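Local coordinates for protein DNA polymerase II large subunit (Pyrococcus horikoshii, PDB 7OEC) that is an intein, a domain that probably excises itself from the large subunit of an archaeal DNA polymerase by protein splicing, at residues A4-T9 against S89-V94; I11-N16 against I50-F55; K61-D66 against K154-V159; L79-L84 against K137-E142. The protein carries 2 engineered substitutions. One frame throughout, in Å; residues are numbered along the deposited sequence. Where two conformers were deposited one is given.

Contact 1 of 4, residues A4-T9 against S89-V94; sequences AFPGDT and SFETTV. Engineered in segment 4-9: Ala4 (natural residue Cys).
Glu91 is where the strand 89-93 first closes on segment 4-9, meeting Pro6 and the edge of Phe5. Its carbonyl O sits 3.3 Å from Pro6 CD and lies in the plane of the Phe5 ring, beside CD1. The Glu91 side chain crosses the proline at about a right angle, bringing OE1 to 3.6 Å from Pro6 CG. Glu91 N donates at 3.0 Å to the oxygen of a water that in turn donates to Thr9 OG1; Thr9 N closes a type I turn on Pro6 O, and the same hydroxyl donates to that oxygen as well. Thr92 follows, its methyl CG2 lying alongside the Phe5 ring, 3.7 Å from CE1. Thr93 then grips the backbone of Ala4 twice. Its N donates to Ala4 O at 3.0 Å (162° at the hydrogen), and its OG1, set between backbone N and carbonyl carbon by a chi1 of 57°, accepts from Ala4 N at 3.1 Å. Thr93 and His96 match the TxxH motif of intein block B, and Ala4 is an engineered replacement for what is probably the nucleophilic first cysteine. If Ala4 marks the N-terminal splice junction, its N-H is the scissile amide, which Thr93 would hold; the attacking thiol is absent.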
# COMPACT_ATOMS: atom_id res chain seq x y z
N ALA A 4 -6.74 -1.26 5.86
CA ALA A 4 -6.84 -1.88 4.54
C ALA A 4 -6.82 -0.80 3.46
O ALA A 4 -6.81 0.40 3.74
CB ALA A 4 -8.13 -2.71 4.45
N PHE A 5 -6.81 -1.23 2.22
CA PHE A 5 -6.89 -0.41 1.03
C PHE A 5 -8.09 -0.85 0.20
O PHE A 5 -8.53 -2.00 0.25
CB PHE A 5 -5.67 -0.68 0.15
CG PHE A 5 -4.33 -0.40 0.76
CD1 PHE A 5 -3.83 0.87 0.76
CD2 PHE A 5 -3.55 -1.40 1.23
CE1 PHE A 5 -2.58 1.14 1.24
CE2 PHE A 5 -2.30 -1.14 1.67
CZ PHE A 5 -1.81 0.13 1.68
N PRO A 6 -8.58 0.04 -0.66
CA PRO A 6 -9.56 -0.39 -1.66
C PRO A 6 -8.95 -1.38 -2.64
O PRO A 6 -7.75 -1.34 -2.94
CB PRO A 6 -9.94 0.92 -2.36
CG PRO A 6 -8.95 1.89 -1.98
CD PRO A 6 -8.23 1.46 -0.76
N GLY A 7 -9.79 -2.29 -3.14
CA GLY A 7 -9.32 -3.33 -4.03
C GLY A 7 -8.73 -2.83 -5.32
O GLY A 7 -7.95 -3.56 -5.93
N ASP A 8 -9.08 -1.63 -5.77
CA ASP A 8 -8.51 -1.11 -7.01
C ASP A 8 -7.14 -0.48 -6.82
O ASP A 8 -6.53 -0.04 -7.80
CB ASP A 8 -9.48 -0.15 -7.71
CG ASP A 8 -9.75 1.14 -6.95
OD1 ASP A 8 -9.18 1.33 -5.87
OD2 ASP A 8 -10.56 1.98 -7.45
N THR A 9 -6.60 -0.48 -5.61
CA THR A 9 -5.25 -0.02 -5.38
C THR A 9 -4.28 -0.93 -6.11
O THR A 9 -4.41 -2.16 -6.04
CB THR A 9 -4.96 -0.10 -3.89
OG1 THR A 9 -5.87 0.70 -3.13
CG2 THR A 9 -3.56 0.37 -3.55
N SER A 89 -2.26 9.69 -6.57
CA SER A 89 -3.17 9.61 -5.44
C SER A 89 -3.17 8.20 -4.87
O SER A 89 -2.81 7.23 -5.55
CB SER A 89 -4.61 10.01 -5.81
OG SER A 89 -5.15 9.15 -6.80
N PHE A 90 -3.66 8.11 -3.64
CA PHE A 90 -3.95 6.81 -3.06
C PHE A 90 -4.99 6.95 -1.97
O PHE A 90 -5.23 8.05 -1.46
CB PHE A 90 -2.71 6.10 -2.51
CG PHE A 90 -2.08 6.71 -1.29
CD1 PHE A 90 -1.32 7.87 -1.39
CD2 PHE A 90 -2.14 6.07 -0.05
CE1 PHE A 90 -0.68 8.40 -0.32
CE2 PHE A 90 -1.47 6.60 1.05
CZ PHE A 90 -0.72 7.77 0.90
N GLU A 91 -5.58 5.81 -1.58
CA GLU A 91 -6.65 5.78 -0.60
C GLU A 91 -6.37 4.69 0.41
O GLU A 91 -5.88 3.62 0.03
CB GLU A 91 -8.01 5.44 -1.26
CG GLU A 91 -8.44 6.51 -2.23
CD GLU A 91 -9.70 6.18 -2.99
OE1 GLU A 91 -10.29 5.08 -2.83
OE2 GLU A 91 -10.13 7.05 -3.76
N THR A 92 -6.68 4.95 1.67
CA THR A 92 -6.55 3.95 2.72
C THR A 92 -7.71 4.07 3.70
O THR A 92 -8.42 5.06 3.71
CB THR A 92 -5.28 4.09 3.55
OG1 THR A 92 -5.36 5.28 4.37
CG2 THR A 92 -4.05 4.24 2.69
N THR A 93 -7.89 3.05 4.53
CA THR A 93 -8.85 3.24 5.61
C THR A 93 -8.37 4.31 6.61
O THR A 93 -7.19 4.69 6.65
CB THR A 93 -9.14 1.93 6.31
OG1 THR A 93 -7.92 1.40 6.78
CG2 THR A 93 -9.81 0.91 5.42
N VAL A 94 -9.31 4.81 7.41
CA VAL A 94 -9.08 6.06 8.16
C VAL A 94 -7.90 5.94 9.11
O VAL A 94 -7.25 6.96 9.39
CB VAL A 94 -10.34 6.52 8.91
CG1 VAL A 94 -11.34 6.78 7.96
CG2 VAL A 94 -10.79 5.50 9.92
O HOH W 1 -11.35 3.22 -4.74
O HOH W 2 -5.60 3.56 -3.57

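Contact 2 of 4, residues I11-N16 against I50-F55; sequences ILVQIN and IKVYSF
Tyr53 and Leu12 meet at a slant, and the two side chains show how rotamers on neighbouring strands settle the fit of a pair. The tyrosine ring comes over toward strand 10-15; Leu12 CG approaches Tyr53 CD2 to 3.5 Å, and Leu12 CD2 makes an off-centre CH-pi contact, 4.3 Å from the ring centroid. The CE2 edge of the ring meets Val13 O at 3.4 Å, and Gln14 CB touches the same CE2. The extended Gln14 chain then carries its amide past the ring, the two planes turned 80° apart.

Between these groups the backbones pair as antiparallel strands, their axes at 138°, in the curled, all-antiparallel sheet of the Hint fold shared by inteins and Hedgehog proteins. Gln14 and Lys51 form the hydrogen-bonded pair, with Gln14 N to Lys51 O at 2.8 Å and Lys51 N donating back to Gln14 O; two residues further along, Tyr53 N donates to Leu12 O at 3.1 Å, and a water lies within hydrogen-bonding distance of both that oxygen and Tyr53 O.

On the face bearing Val13, Ile15, Ile50 and Val52 the two strands meet through aliphatic side chains. Ile50 holds CG1 anti to its backbone N (chi1 -173°), and its chain, nearly straight from there, delivers CD1 between two neighbours, 3.8 Å from Ile15 CG1 and 4.1 Å from Val13 CB. Ile15 runs side by side with Ile50, whereas Val13 meets it at a slant. On Val52 the branch anti to the backbone N, CG2, reaches Ile11 CD1 at 3.9 Å, and Leu151 covers Ile11 from strand 147-153.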
# COMPACT_ATOMS: atom_id res chain seq x y z
N ILE A 11 -0.47 -2.46 -6.71
CA ILE A 11 0.73 -2.75 -5.94
C ILE A 11 1.83 -3.34 -6.83
O ILE A 11 1.55 -4.14 -7.74
CB ILE A 11 0.39 -3.68 -4.77
CG1 ILE A 11 1.59 -3.83 -3.85
CG2 ILE A 11 -0.16 -4.94 -5.28
CD1 ILE A 11 1.21 -4.41 -2.49
N LEU A 12 3.07 -2.92 -6.57
CA LEU A 12 4.22 -3.37 -7.35
C LEU A 12 4.73 -4.70 -6.81
O LEU A 12 5.09 -4.82 -5.62
CB LEU A 12 5.32 -2.33 -7.27
CG LEU A 12 6.55 -2.55 -8.14
CD1 LEU A 12 6.19 -2.57 -9.62
CD2 LEU A 12 7.62 -1.50 -7.83
N VAL A 13 4.73 -5.70 -7.68
CA VAL A 13 5.12 -7.06 -7.36
C VAL A 13 6.07 -7.57 -8.43
O VAL A 13 6.27 -6.96 -9.48
CB VAL A 13 3.89 -8.00 -7.25
CG1 VAL A 13 3.02 -7.57 -6.04
CG2 VAL A 13 3.07 -8.07 -8.52
N GLN A 14 6.69 -8.70 -8.12
CA GLN A 14 7.51 -9.43 -9.06
C GLN A 14 6.84 -10.78 -9.23
O GLN A 14 6.72 -11.54 -8.25
CB GLN A 14 8.91 -9.64 -8.50
CG GLN A 14 9.79 -10.17 -9.59
CD GLN A 14 11.09 -10.60 -9.09
OE1 GLN A 14 12.10 -10.00 -9.44
NE2 GLN A 14 11.12 -11.65 -8.27
N ILE A 15 6.36 -11.08 -10.44
CA ILE A 15 5.67 -12.34 -10.70
C ILE A 15 6.54 -13.14 -11.67
O ILE A 15 6.84 -12.67 -12.77
CB ILE A 15 4.25 -12.15 -11.26
CG1 ILE A 15 3.37 -11.40 -10.26
CG2 ILE A 15 3.68 -13.53 -11.58
CD1 ILE A 15 2.01 -11.10 -10.72
N ASN A 16 6.99 -14.30 -11.22
CA ASN A 16 7.85 -15.15 -12.02
C ASN A 16 9.00 -14.35 -12.63
O ASN A 16 9.32 -14.47 -13.82
CB ASN A 16 7.07 -15.87 -13.12
CG ASN A 16 6.09 -16.91 -12.61
OD1 ASN A 16 4.86 -16.76 -12.72
ND2 ASN A 16 6.63 -18.01 -12.13
N ILE A 50 5.61 -15.30 -6.56
CA ILE A 50 5.34 -13.87 -6.40
C ILE A 50 6.11 -13.35 -5.20
O ILE A 50 6.27 -14.04 -4.19
CB ILE A 50 3.81 -13.58 -6.32
CG1 ILE A 50 3.57 -12.05 -6.33
CG2 ILE A 50 3.13 -14.33 -5.11
CD1 ILE A 50 2.19 -11.62 -6.61
N LYS A 51 6.65 -12.14 -5.37
CA LYS A 51 7.24 -11.38 -4.29
C LYS A 51 6.70 -9.96 -4.38
O LYS A 51 6.24 -9.51 -5.43
CB LYS A 51 8.77 -11.42 -4.38
CG LYS A 51 9.40 -12.77 -4.03
CD LYS A 51 10.87 -12.66 -4.20
CE LYS A 51 11.57 -13.99 -4.04
NZ LYS A 51 11.00 -14.78 -2.91
N VAL A 52 6.73 -9.25 -3.27
CA VAL A 52 6.27 -7.87 -3.24
C VAL A 52 7.47 -6.96 -3.12
O VAL A 52 8.46 -7.29 -2.45
CB VAL A 52 5.23 -7.67 -2.12
CG1 VAL A 52 5.82 -7.83 -0.73
CG2 VAL A 52 4.59 -6.32 -2.26
N TYR A 53 7.43 -5.83 -3.82
CA TYR A 53 8.48 -4.84 -3.62
C TYR A 53 8.19 -3.99 -2.39
O TYR A 53 7.08 -3.48 -2.18
CB TYR A 53 8.57 -3.95 -4.84
CG TYR A 53 9.27 -4.57 -6.04
CD1 TYR A 53 10.62 -4.42 -6.22
CD2 TYR A 53 8.56 -5.24 -7.01
CE1 TYR A 53 11.24 -4.91 -7.31
CE2 TYR A 53 9.18 -5.75 -8.12
CZ TYR A 53 10.53 -5.58 -8.26
OH TYR A 53 11.24 -6.05 -9.34
N SER A 54 9.19 -3.85 -1.57
CA SER A 54 9.08 -3.09 -0.34
C SER A 54 10.17 -2.04 -0.33
O SER A 54 11.08 -2.03 -1.15
CB SER A 54 9.23 -3.95 0.93
OG SER A 54 8.19 -4.88 1.06
N PHE A 55 10.07 -1.14 0.62
CA PHE A 55 11.10 -0.14 0.84
C PHE A 55 11.67 -0.39 2.22
O PHE A 55 10.92 -0.48 3.20
CB PHE A 55 10.52 1.28 0.73
CG PHE A 55 11.57 2.33 0.56
CD1 PHE A 55 12.00 3.10 1.63
CD2 PHE A 55 12.17 2.51 -0.67
CE1 PHE A 55 12.99 4.05 1.45
CE2 PHE A 55 13.17 3.45 -0.85
CZ PHE A 55 13.56 4.23 0.20
O HOH W 3 4.80 -3.13 -3.38

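Contact 3 of 4, residues K61-D66 against K154-V159; sequences KVVLTD and KKYHTV
Thr65 and Asp66 hold Lys154 by two hydrogen bonds, one from a side chain and one between backbones. Thr65 OG1, placed anti to its own backbone N by a chi1 of -165°, donates to Lys154 O over a short 2.6 Å, from a position tilted 31° out of the carbonyl plane. Lys154 N returns a nearly straight bond to Asp66 O at 2.9 Å (174° at the hydrogen). The lysine carbonyl is gripped twice, because Tyr156 N also donates to it, at 3.0 Å and from the opposite face of its plane; this second bond closes a classic gamma turn about Lys155, so the threonine hydroxyl fastens a tight bend.

The bend lies where strand 147-153, a neighbour of strand 61-74 in the large sheet of the Hint fold, gives way to the hairpin of strands 158-161 and 165-168 that leads to the C-terminal splice junction. Close by, the backbone of His157 is bonded to Gln169, probably the last residue of the intein.

Apolar contacts gather round Tyr156. Val63 crosses this side chain at about a right angle, its CG1 lying 3.8 Å from CE2, while Thr65 CB stands at the edge of the ring, 4.1 Å from CD2. Lys155 CG sits 4.0 Å above the ring plane, over its centre.

Charge plays a looser part. Asp66 OD2 and Lys154 NZ remain 5.6 Å apart, with Asp66 OD1 in a salt bridge to Lys51, and the Lys154 side chain lies about 5 Å from a bound zinc ion.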
# COMPACT_ATOMS: atom_id res chain seq x y z
N LYS A 61 16.46 1.64 0.53
CA LYS A 61 16.58 0.82 -0.68
C LYS A 61 15.28 0.08 -0.95
O LYS A 61 14.61 -0.37 -0.03
CB LYS A 61 17.68 -0.28 -0.52
CG LYS A 61 19.08 0.18 -0.68
CD LYS A 61 20.00 -1.03 -0.89
CE LYS A 61 19.57 -2.23 -0.04
NZ LYS A 61 20.60 -3.28 0.11
N VAL A 62 14.94 -0.10 -2.23
CA VAL A 62 13.89 -1.03 -2.62
C VAL A 62 14.39 -2.47 -2.50
O VAL A 62 15.51 -2.81 -2.91
CB VAL A 62 13.49 -0.69 -4.07
CG1 VAL A 62 12.47 -1.69 -4.62
CG2 VAL A 62 12.89 0.68 -4.10
N VAL A 63 13.56 -3.33 -1.94
CA VAL A 63 13.94 -4.71 -1.71
C VAL A 63 12.74 -5.55 -2.10
O VAL A 63 11.63 -5.04 -2.16
CB VAL A 63 14.26 -4.93 -0.22
CG1 VAL A 63 14.67 -6.40 0.09
CG2 VAL A 63 15.38 -4.01 0.20
N LEU A 64 12.97 -6.81 -2.39
CA LEU A 64 11.89 -7.76 -2.60
C LEU A 64 11.67 -8.60 -1.34
O LEU A 64 12.61 -8.92 -0.61
CB LEU A 64 12.24 -8.67 -3.77
CG LEU A 64 12.13 -8.07 -5.16
CD1 LEU A 64 12.70 -9.01 -6.14
CD2 LEU A 64 10.67 -7.82 -5.50
N THR A 65 10.41 -8.96 -1.07
CA THR A 65 10.11 -9.77 0.10
C THR A 65 8.92 -10.68 -0.18
O THR A 65 8.13 -10.45 -1.09
CB THR A 65 9.91 -8.91 1.35
OG1 THR A 65 9.97 -9.76 2.51
CG2 THR A 65 8.62 -8.19 1.33
N ASP A 66 8.75 -11.68 0.67
CA ASP A 66 7.65 -12.62 0.51
C ASP A 66 6.33 -12.03 0.99
O ASP A 66 6.28 -11.18 1.87
CB ASP A 66 7.97 -13.90 1.28
CG ASP A 66 8.99 -14.77 0.57
OD1 ASP A 66 9.03 -14.72 -0.69
OD2 ASP A 66 9.75 -15.51 1.24
N LYS A 154 6.59 -9.93 4.42
CA LYS A 154 7.54 -10.40 5.41
C LYS A 154 8.59 -9.33 5.71
O LYS A 154 9.15 -8.73 4.80
CB LYS A 154 8.22 -11.66 4.86
CG LYS A 154 9.17 -12.37 5.82
CD LYS A 154 8.67 -13.79 6.12
CE LYS A 154 9.63 -14.59 6.96
NZ LYS A 154 9.36 -16.07 6.77
N LYS A 155 8.82 -9.06 6.98
CA LYS A 155 9.93 -8.21 7.45
C LYS A 155 9.71 -6.69 7.37
O LYS A 155 9.67 -6.00 8.40
CB LYS A 155 11.28 -8.62 6.82
CG LYS A 155 12.48 -7.92 7.43
CD LYS A 155 13.79 -8.53 6.95
CE LYS A 155 14.95 -7.68 7.37
N TYR A 156 9.60 -6.12 6.19
CA TYR A 156 9.64 -4.66 6.04
C TYR A 156 8.30 -3.94 6.22
O TYR A 156 8.23 -2.78 6.68
CB TYR A 156 10.19 -4.36 4.64
CG TYR A 156 11.54 -4.95 4.41
CD1 TYR A 156 12.65 -4.45 5.06
CD2 TYR A 156 11.70 -6.05 3.62
CE1 TYR A 156 13.87 -5.03 4.88
CE2 TYR A 156 12.89 -6.64 3.48
CZ TYR A 156 13.98 -6.11 4.08
OH TYR A 156 15.20 -6.71 3.88
N HIS A 157 7.23 -4.61 5.86
CA HIS A 157 5.88 -4.10 6.05
C HIS A 157 5.62 -2.77 5.36
O HIS A 157 4.76 -2.00 5.79
CB HIS A 157 5.46 -4.02 7.52
CG HIS A 157 5.71 -5.27 8.30
ND1 HIS A 157 5.50 -6.54 7.81
CD2 HIS A 157 6.23 -5.42 9.54
CE1 HIS A 157 5.84 -7.43 8.73
NE2 HIS A 157 6.33 -6.77 9.77
N THR A 158 6.31 -2.53 4.25
CA THR A 158 6.04 -1.40 3.36
C THR A 158 5.79 -1.95 1.97
O THR A 158 6.18 -3.08 1.64
CB THR A 158 7.21 -0.46 3.35
OG1 THR A 158 8.35 -1.19 2.97
CG2 THR A 158 7.48 0.11 4.71
N VAL A 159 5.10 -1.15 1.17
CA VAL A 159 4.68 -1.52 -0.17
C VAL A 159 4.78 -0.27 -1.03
O VAL A 159 4.90 0.86 -0.54
CB VAL A 159 3.24 -2.10 -0.19
CG1 VAL A 159 3.15 -3.42 0.56
CG2 VAL A 159 2.25 -1.13 0.42

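Contact 4 of 4, residues L79-L84 against K137-E142; sequences LIRFEL and KIEFIE
From Leu79 paired with Ile141 to Glu83 paired with Lys137, two antiparallel strands run with axes 4.6 Å apart at 155°, joined by six backbone hydrogen bonds. The non-hydrogen-bonded pairs, Ile80 with Phe140 and Phe82 with Ile138, put their side chains on one face. There Ile80 CG2 and Ile138 CG2 are pressed together at 3.5 Å, tighter than ordinary van der Waals contact. The same Ile80 methyl sits 3.5 Å above the Phe82 ring plane, toward its rim, and Ile138 runs alongside that ring, CG1 being 3.9 Å from CD1. The other face mixes charge with aliphatic chain. Arg81, extended from CG to NE, receives Ile141 CD1 against its CB at 3.5 Å. Its NE forms a salt bridge with Glu83 OE2 at 3.3 Å, the oxygen lying in the guanidinium plane and met on its anti side. Glu83 OE1 rests instead against the methylenes of Lys137, 3.6 Å from CD; the lysine NZ is 6.0 Å away. In the four-stranded antiparallel sheet the two strands are the inner pair, with 89-93 outside 79-84 and 119-123 outside 130-141; Phe90 from the first of these meets the Phe82 ring, while Val114 from a loop also packs on it.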
# COMPACT_ATOMS: atom_id res chain seq x y z
N LEU A 79 -12.90 5.86 3.91
CA LEU A 79 -11.55 5.92 3.43
C LEU A 79 -11.10 7.37 3.44
O LEU A 79 -11.91 8.30 3.50
CB LEU A 79 -11.48 5.39 2.01
CG LEU A 79 -11.95 3.97 1.74
CD1 LEU A 79 -11.97 3.72 0.21
CD2 LEU A 79 -11.07 2.99 2.37
N ILE A 80 -9.79 7.54 3.37
CA ILE A 80 -9.17 8.83 3.14
C ILE A 80 -8.42 8.74 1.82
O ILE A 80 -7.68 7.78 1.57
CB ILE A 80 -8.24 9.21 4.31
CG1 ILE A 80 -9.08 9.30 5.60
CG2 ILE A 80 -7.54 10.53 4.04
CD1 ILE A 80 -8.26 9.63 6.76
N ARG A 81 -8.61 9.74 0.97
CA ARG A 81 -7.91 9.85 -0.29
C ARG A 81 -6.92 11.01 -0.20
O ARG A 81 -7.28 12.12 0.20
CB ARG A 81 -8.89 10.10 -1.42
CG ARG A 81 -8.25 10.25 -2.80
CD ARG A 81 -9.34 10.49 -3.81
NE ARG A 81 -8.82 10.91 -5.09
CZ ARG A 81 -8.35 10.09 -6.02
NH1 ARG A 81 -8.32 8.76 -5.81
NH2 ARG A 81 -7.96 10.62 -7.18
N PHE A 82 -5.69 10.73 -0.56
CA PHE A 82 -4.62 11.70 -0.64
C PHE A 82 -4.33 11.98 -2.10
O PHE A 82 -4.03 11.05 -2.87
CB PHE A 82 -3.38 11.11 0.02
CG PHE A 82 -3.60 10.76 1.44
CD1 PHE A 82 -3.62 11.75 2.40
CD2 PHE A 82 -3.83 9.45 1.80
CE1 PHE A 82 -3.87 11.46 3.70
CE2 PHE A 82 -4.01 9.12 3.14
CZ PHE A 82 -4.04 10.13 4.11
N GLU A 83 -4.41 13.24 -2.48
CA GLU A 83 -4.04 13.70 -3.80
C GLU A 83 -2.72 14.40 -3.63
O GLU A 83 -2.61 15.32 -2.80
CB GLU A 83 -5.10 14.66 -4.35
CG GLU A 83 -6.45 13.93 -4.33
CD GLU A 83 -7.62 14.73 -4.84
OE1 GLU A 83 -7.39 15.92 -5.19
OE2 GLU A 83 -8.76 14.18 -4.92
N LEU A 84 -1.78 14.03 -4.46
CA LEU A 84 -0.41 14.49 -4.37
C LEU A 84 -0.05 15.48 -5.48
O LEU A 84 -0.63 15.51 -6.57
CB LEU A 84 0.52 13.28 -4.44
CG LEU A 84 0.14 12.13 -3.46
CD1 LEU A 84 1.19 11.03 -3.48
CD2 LEU A 84 -0.01 12.63 -2.05
N LYS A 137 -4.18 17.62 -1.37
CA LYS A 137 -5.58 17.63 -0.96
C LYS A 137 -5.89 16.32 -0.27
O LYS A 137 -5.39 15.27 -0.67
CB LYS A 137 -6.53 17.79 -2.14
CG LYS A 137 -7.95 18.05 -1.69
CD LYS A 137 -8.88 18.25 -2.89
CE LYS A 137 -10.32 18.59 -2.45
NZ LYS A 137 -10.53 20.06 -2.13
N ILE A 138 -6.74 16.37 0.74
CA ILE A 138 -7.16 15.20 1.48
C ILE A 138 -8.68 15.19 1.50
O ILE A 138 -9.32 16.21 1.77
CB ILE A 138 -6.61 15.22 2.91
CG1 ILE A 138 -5.10 15.34 2.83
CG2 ILE A 138 -7.03 13.94 3.66
CD1 ILE A 138 -4.46 15.37 4.19
N GLU A 139 -9.26 14.03 1.16
CA GLU A 139 -10.70 13.86 1.11
C GLU A 139 -11.14 12.67 1.95
O GLU A 139 -10.49 11.63 1.93
CB GLU A 139 -11.19 13.51 -0.30
CG GLU A 139 -10.81 14.50 -1.37
CD GLU A 139 -11.53 14.26 -2.64
OE1 GLU A 139 -11.60 13.10 -3.08
OE2 GLU A 139 -12.06 15.22 -3.18
N PHE A 140 -12.26 12.80 2.61
CA PHE A 140 -12.88 11.68 3.31
C PHE A 140 -13.92 11.11 2.36
O PHE A 140 -14.70 11.86 1.75
CB PHE A 140 -13.59 12.13 4.57
CG PHE A 140 -12.71 12.21 5.76
CD1 PHE A 140 -12.25 13.44 6.20
CD2 PHE A 140 -12.37 11.09 6.47
CE1 PHE A 140 -11.43 13.53 7.31
CE2 PHE A 140 -11.57 11.18 7.58
CZ PHE A 140 -11.10 12.41 8.00
N ILE A 141 -13.92 9.79 2.20
CA ILE A 141 -14.73 9.12 1.19
C ILE A 141 -15.59 8.07 1.88
O ILE A 141 -15.08 7.27 2.66
CB ILE A 141 -13.84 8.52 0.09
CG1 ILE A 141 -13.17 9.71 -0.61
CG2 ILE A 141 -14.64 7.60 -0.84
CD1 ILE A 141 -12.28 9.27 -1.63
N GLU A 142 -16.89 8.07 1.59
CA GLU A 142 -17.78 7.07 2.17
C GLU A 142 -17.37 5.72 1.58
O GLU A 142 -16.98 5.69 0.41
CB GLU A 142 -19.22 7.39 1.77
CG GLU A 142 -19.86 8.52 2.57
CD GLU A 142 -20.44 8.07 3.89
OE1 GLU A 142 -20.36 6.86 4.22
OE2 GLU A 142 -20.97 8.92 4.63

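Overall arrangement
Read from the N terminus, the chain illustrates how a compact intein is stitched together by contacts between distant parts of its sequence. Contact 1 opens first, at 4-9, and closes at 89-94; contact 2 (11-16 with 50-55) opens and closes entirely within that span. Contact 3 begins at 61-66, before contact 1 has closed, and ends at 154-159, so these two cross. Contact 4 (79-84 with 137-142) also crosses contact 1 yet lies wholly within the span of contact 3. Contacts 2 and 3 share neighbouring strands of the large sheet, contact 4 lies on the other side of the chain's centre from them, in the four-stranded sheet, and contact 1 ties the two sheets together.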